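Local coordinates for protein B (Streptococcus agalactiae, PDB 5H6I) that acts as a secreted pore-forming toxin that permeabilises membranes, and is also classed among the bacterial Fc-binding proteins, at residues 212-216 / 233-237; 168-174 / 223-228. One frame throughout, in Å; residues are numbered along the deposited sequence.

Following the chain from the N terminus, residues 168-174 come first, in the loop that leads from helix 145-163 into helix 179-196. The chain then runs through helices 179-196 and 203-220, and contact 2 closes this 48-residue excursion when 223-228 returns alongside the loop. Contact 1 closes a shorter loop, with 16 residues between its segments, pairing 212-216 on helix 203-220 with 233-237 on helix 227-245. The two closures cross, because 212-216 precedes 223-228 whereas 233-237 follows it. Both use helix 227-245: contact 2 holds its N-terminal end against the loop, and contact 1 packs its middle on the preceding helix. Their centres lie 16 Å apart.

Contact 1 (212-216 / 233-237); sequences AITHA and EIVTL
Two helical turns, 212-216 on helix 203-220 and 233-237 on helix 227-245, run antiparallel, with 169° between their N-to-C directions and local axes 10.0 Å apart at closest approach. The register pairs A212 with L237 (CA-CA 6.0 Å) and A216 with E233 (CA-CA 6.3 Å). The alanines, four residues apart, direct CB toward the partner helix, and such short side chains allow longer ones to lie against their backbone. L237 fills this space in the tp rotamer (chi1 -178°, chi2 62°): its CD1 reaches A212 CB at 3.9 Å and I213 CG1 at 3.8 Å, while its CD2 lies 4.0 Å from A216 CB. I213 (mt) directs CB away from helix 227-245 and meets L237 through CG1; it also touches R190 of helix 179-196. E233, chi1 -168° and chi2 60°, extends across the gap so that OE2 stands 3.4 Å from A216 CA. Its OE2 accepts a hydrogen bond from H215, whose t rotamer with chi2 -93° brings ND1 to 2.8 Å from E233 OE2, the oxygen lying near the ring plane. Water 1 donates to both A212 O (2.9 Å) and E233 OE2 (2.7 Å). With A216 on L182 and L237 on T189 of helix 179-196, the arrangement is that of an antiparallel helical hairpin within a three-helix bundle.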
loop_
_atom_site.group_PDB
_atom_site.type_symbol
_atom_site.label_atom_id
_atom_site.label_comp_id
_atom_site.label_asym_id
_atom_site.label_seq_id
_atom_site.Cartn_x
_atom_site.Cartn_y
_atom_site.Cartn_z
ATOM N N ALA A 212 27.308 3.234 3.349
ATOM C CA ALA A 212 26.533 3.342 2.118
ATOM C C ALA A 212 25.039 3.211 2.381
ATOM O O ALA A 212 24.232 3.826 1.675
ATOM C CB ALA A 212 26.990 2.284 1.116
ATOM N N ILE A 213 24.651 2.413 3.378
ATOM C CA ILE A 213 23.242 2.318 3.746
ATOM C C ILE A 213 22.750 3.649 4.299
ATOM O O ILE A 213 21.695 4.155 3.901
ATOM C CB ILE A 213 23.024 1.171 4.749
ATOM C CG1 ILE A 213 23.385 -0.171 4.113
ATOM C CG2 ILE A 213 21.585 1.160 5.241
ATOM C CD1 ILE A 213 23.333 -1.337 5.078
ATOM N N THR A 214 23.516 4.239 5.224
ATOM C CA THR A 214 23.160 5.551 5.755
ATOM C C THR A 214 23.157 6.613 4.663
ATOM O O THR A 214 22.322 7.524 4.684
ATOM C CB THR A 214 24.126 5.938 6.879
ATOM O OG1 THR A 214 24.045 4.971 7.935
ATOM C CG2 THR A 214 23.786 7.313 7.437
ATOM N N HIS A 215 24.070 6.505 3.694
ATOM C CA HIS A 215 24.094 7.462 2.593
ATOM C C HIS A 215 22.867 7.315 1.703
ATOM O O HIS A 215 22.315 8.314 1.226
ATOM C CB HIS A 215 25.374 7.291 1.774
ATOM C CG HIS A 215 25.418 8.135 0.539
ATOM N ND1 HIS A 215 24.997 7.676 -0.691
ATOM C CD2 HIS A 215 25.829 9.410 0.344
ATOM C CE1 HIS A 215 25.150 8.631 -1.590
ATOM N NE2 HIS A 215 25.653 9.695 -0.988
ATOM N N ALA A 216 22.427 6.076 1.462
ATOM C CA ALA A 216 21.221 5.867 0.670
ATOM C C ALA A 216 19.988 6.417 1.374
ATOM O O ALA A 216 19.053 6.885 0.712
ATOM C CB ALA A 216 21.042 4.380 0.365
ATOM N N GLU A 233 21.576 5.567 -6.950
ATOM C CA GLU A 233 21.763 5.232 -5.542
ATOM C C GLU A 233 21.448 3.767 -5.271
ATOM O O GLU A 233 22.082 3.147 -4.409
ATOM C CB GLU A 233 20.894 6.135 -4.666
ATOM C CG GLU A 233 21.230 6.070 -3.183
ATOM C CD GLU A 233 22.658 6.488 -2.894
ATOM O OE1 GLU A 233 23.155 7.414 -3.570
ATOM O OE2 GLU A 233 23.284 5.889 -1.993
ATOM N N ILE A 234 20.482 3.198 -5.994
ATOM C CA ILE A 234 20.184 1.776 -5.846
ATOM C C ILE A 234 21.357 0.936 -6.331
ATOM O O ILE A 234 21.725 -0.065 -5.704
ATOM C CB ILE A 234 18.881 1.428 -6.592
ATOM C CG1 ILE A 234 17.670 2.021 -5.862
ATOM C CG2 ILE A 234 18.734 -0.078 -6.749
ATOM C CD1 ILE A 234 16.341 1.692 -6.516
ATOM N N VAL A 235 21.977 1.338 -7.444
ATOM C CA VAL A 235 23.118 0.604 -7.980
ATOM C C VAL A 235 24.352 0.816 -7.111
ATOM O O VAL A 235 25.141 -0.112 -6.890
ATOM C CB VAL A 235 23.368 1.018 -9.444
ATOM C CG1 VAL A 235 24.837 0.859 -9.812
ATOM C CG2 VAL A 235 22.480 0.215 -10.385
ATOM N N THR A 236 24.539 2.037 -6.605
ATOM C CA THR A 236 25.669 2.308 -5.721
ATOM C C THR A 236 25.579 1.487 -4.442
ATOM O O THR A 236 26.578 0.915 -3.989
ATOM C CB THR A 236 25.737 3.800 -5.393
ATOM O OG1 THR A 236 25.888 4.546 -6.606
ATOM C CG2 THR A 236 26.912 4.089 -4.471
ATOM N N LEU A 237 24.386 1.412 -3.847
ATOM C CA LEU A 237 24.216 0.603 -2.647
ATOM C C LEU A 237 24.366 -0.881 -2.958
ATOM O O LEU A 237 24.938 -1.635 -2.163
ATOM C CB LEU A 237 22.859 0.888 -2.004
ATOM C CG LEU A 237 22.571 0.145 -0.696
ATOM C CD1 LEU A 237 23.574 0.535 0.380
ATOM C CD2 LEU A 237 21.151 0.407 -0.225
HETATM O O HOH W 1 25.398 4.607 -0.901
#

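Contact 2 (168-174 / 223-228); sequences LKPTDRA and PNVTVQ
Three backbone hydrogen bonds join the loop 168-174 to residues 223-228, the lead-in and first residues of helix 227-245: V227 N to D172 O (3.0 Å), A174 N to V225 O (3.0 Å) and Q228 N to P170 O (3.0 Å). The first two flank R173 and T226, the non-hydrogen-bonded pair of an isolated antiparallel beta bridge with CA atoms 4.4 Å apart. D172, R173 and A174 are extended, whereas K169 to D172 form a type I turn closed by D172 N to K169 O (3.0 Å). Proline suits the turn's second position, its ring restraining phi near -60°. D172 (chi1 -79°) braces the turn by accepting K169 N at OD2 (2.7 Å). T226 is the helix N-cap: with chi1 56° its hydroxyl caps a backbone N just beyond, and Q229 OE1 bonds T226 N, consistent with a capping box. Because V227 and Q228 occupy the first helical turn, their NH groups lack helical acceptors and can bond the loop carbonyls. R173, extended through chi2 and then bent at chi3 -50°, makes a weak bond from NH1 to P223 O (3.3 Å). Water 2 lies within hydrogen-bonding distance of A174 O (2.7 Å) and V225 O (3.0 Å). P170 CB packs on Q228 CG at 3.7 Å, and beta-branched V227 (chi1 169°) places CG2 4.4 Å from A174 CB and 4.1 Å from L168 CB.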
loop_
_atom_site.group_PDB
_atom_site.type_symbol
_atom_site.label_atom_id
_atom_site.label_comp_id
_atom_site.label_asym_id
_atom_site.label_seq_id
_atom_site.Cartn_x
_atom_site.Cartn_y
_atom_site.Cartn_z
ATOM N N LEU A 168 7.198 9.645 -15.384
ATOM C CA LEU A 168 8.197 10.609 -14.946
ATOM C C LEU A 168 9.433 10.527 -15.831
ATOM O O LEU A 168 9.910 9.437 -16.159
ATOM C CB LEU A 168 8.585 10.360 -13.489
ATOM C CG LEU A 168 7.588 10.775 -12.405
ATOM C CD1 LEU A 168 7.894 10.059 -11.099
ATOM C CD2 LEU A 168 7.606 12.283 -12.210
ATOM N N LYS A 169 9.945 11.690 -16.223
ATOM C CA LYS A 169 11.198 11.729 -16.955
ATOM C C LYS A 169 12.354 11.397 -16.013
ATOM O O LYS A 169 12.246 11.581 -14.797
ATOM C CB LYS A 169 11.413 13.106 -17.578
ATOM C CG LYS A 169 10.618 13.346 -18.852
ATOM C CD LYS A 169 10.833 14.758 -19.375
ATOM C CE LYS A 169 10.068 15.777 -18.550
ATOM N NZ LYS A 169 8.599 15.664 -18.760
ATOM N N PRO A 170 13.472 10.892 -16.543
ATOM C CA PRO A 170 14.633 10.640 -15.673
ATOM C C PRO A 170 15.144 11.894 -14.989
ATOM O O PRO A 170 15.757 11.802 -13.918
ATOM C CB PRO A 170 15.673 10.050 -16.636
ATOM C CG PRO A 170 14.872 9.495 -17.767
ATOM C CD PRO A 170 13.704 10.424 -17.921
ATOM N N THR A 171 14.901 13.067 -15.571
ATOM C CA THR A 171 15.294 14.334 -14.971
ATOM C C THR A 171 14.238 14.901 -14.031
ATOM O O THR A 171 14.519 15.876 -13.326
ATOM C CB THR A 171 15.601 15.363 -16.065
ATOM O OG1 THR A 171 14.569 15.332 -17.058
ATOM C CG2 THR A 171 16.936 15.053 -16.725
ATOM N N ASP A 172 13.041 14.322 -14.003
ATOM C CA ASP A 172 11.983 14.827 -13.142
ATOM C C ASP A 172 12.304 14.563 -11.676
ATOM O O ASP A 172 13.047 13.638 -11.334
ATOM C CB ASP A 172 10.643 14.182 -13.499
ATOM C CG ASP A 172 10.001 14.805 -14.723
ATOM O OD1 ASP A 172 10.293 15.984 -15.015
ATOM O OD2 ASP A 172 9.202 14.116 -15.390
ATOM N N ARG A 173 11.737 15.395 -10.807
ATOM C CA ARG A 173 11.877 15.187 -9.374
ATOM C C ARG A 173 11.258 13.854 -8.976
ATOM O O ARG A 173 10.201 13.465 -9.478
ATOM C CB ARG A 173 11.212 16.331 -8.607
ATOM C CG ARG A 173 11.508 16.345 -7.118
ATOM C CD ARG A 173 10.819 17.518 -6.441
ATOM N NE ARG A 173 11.070 18.773 -7.144
ATOM C CZ ARG A 173 12.037 19.627 -6.825
ATOM N NH1 ARG A 173 12.848 19.363 -5.810
ATOM N NH2 ARG A 173 12.193 20.745 -7.521
ATOM N N ALA A 174 11.930 13.146 -8.073
ATOM C CA ALA A 174 11.469 11.832 -7.655
ATOM C C ALA A 174 10.320 11.955 -6.662
ATOM O O ALA A 174 10.352 12.788 -5.752
ATOM C CB ALA A 174 12.616 11.036 -7.033
ATOM N N PRO A 223 14.292 15.664 -0.794
ATOM C CA PRO A 223 13.128 15.954 -1.643
ATOM C C PRO A 223 13.485 16.478 -3.024
ATOM O O PRO A 223 12.576 16.695 -3.834
ATOM C CB PRO A 223 12.361 17.020 -0.838
ATOM C CG PRO A 223 13.004 17.045 0.528
ATOM C CD PRO A 223 14.419 16.630 0.306
ATOM N N ASN A 224 14.765 16.685 -3.327
ATOM C CA ASN A 224 15.176 17.285 -4.588
ATOM C C ASN A 224 15.922 16.327 -5.505
ATOM O O ASN A 224 16.317 16.730 -6.604
ATOM C CB ASN A 224 16.041 18.523 -4.327
ATOM C CG ASN A 224 15.304 19.592 -3.546
ATOM O OD1 ASN A 224 14.092 19.756 -3.688
ATOM N ND2 ASN A 224 16.033 20.326 -2.713
ATOM N N VAL A 225 16.132 15.075 -5.092
ATOM C CA VAL A 225 16.799 14.121 -5.966
ATOM C C VAL A 225 15.876 13.761 -7.124
ATOM O O VAL A 225 14.646 13.733 -6.989
ATOM C CB VAL A 225 17.233 12.861 -5.195
ATOM C CG1 VAL A 225 18.428 13.164 -4.304
ATOM C CG2 VAL A 225 16.076 12.306 -4.388
ATOM N N THR A 226 16.477 13.486 -8.275
ATOM C CA THR A 226 15.720 13.137 -9.465
ATOM C C THR A 226 15.476 11.632 -9.520
ATOM O O THR A 226 15.995 10.858 -8.713
ATOM C CB THR A 226 16.455 13.604 -10.721
ATOM O OG1 THR A 226 17.775 13.047 -10.738
ATOM C CG2 THR A 226 16.551 15.122 -10.745
ATOM N N VAL A 227 14.659 11.221 -10.493
ATOM C CA VAL A 227 14.426 9.798 -10.719
ATOM C C VAL A 227 15.735 9.098 -11.062
ATOM O O VAL A 227 15.973 7.954 -10.655
ATOM C CB VAL A 227 13.366 9.602 -11.820
ATOM C CG1 VAL A 227 13.296 8.144 -12.254
ATOM C CG2 VAL A 227 12.008 10.085 -11.335
ATOM N N GLN A 228 16.612 9.784 -11.798
ATOM C CA GLN A 228 17.915 9.217 -12.131
ATOM C C GLN A 228 18.752 8.992 -10.877
ATOM O O GLN A 228 19.319 7.911 -10.683
ATOM C CB GLN A 228 18.647 10.135 -13.109
ATOM C CG GLN A 228 18.654 9.643 -14.543
ATOM C CD GLN A 228 19.860 10.133 -15.316
ATOM O OE1 GLN A 228 20.806 9.382 -15.556
ATOM N NE2 GLN A 228 19.837 11.403 -15.706
HETATM O O HOH W 2 12.727 13.431 -4.686
#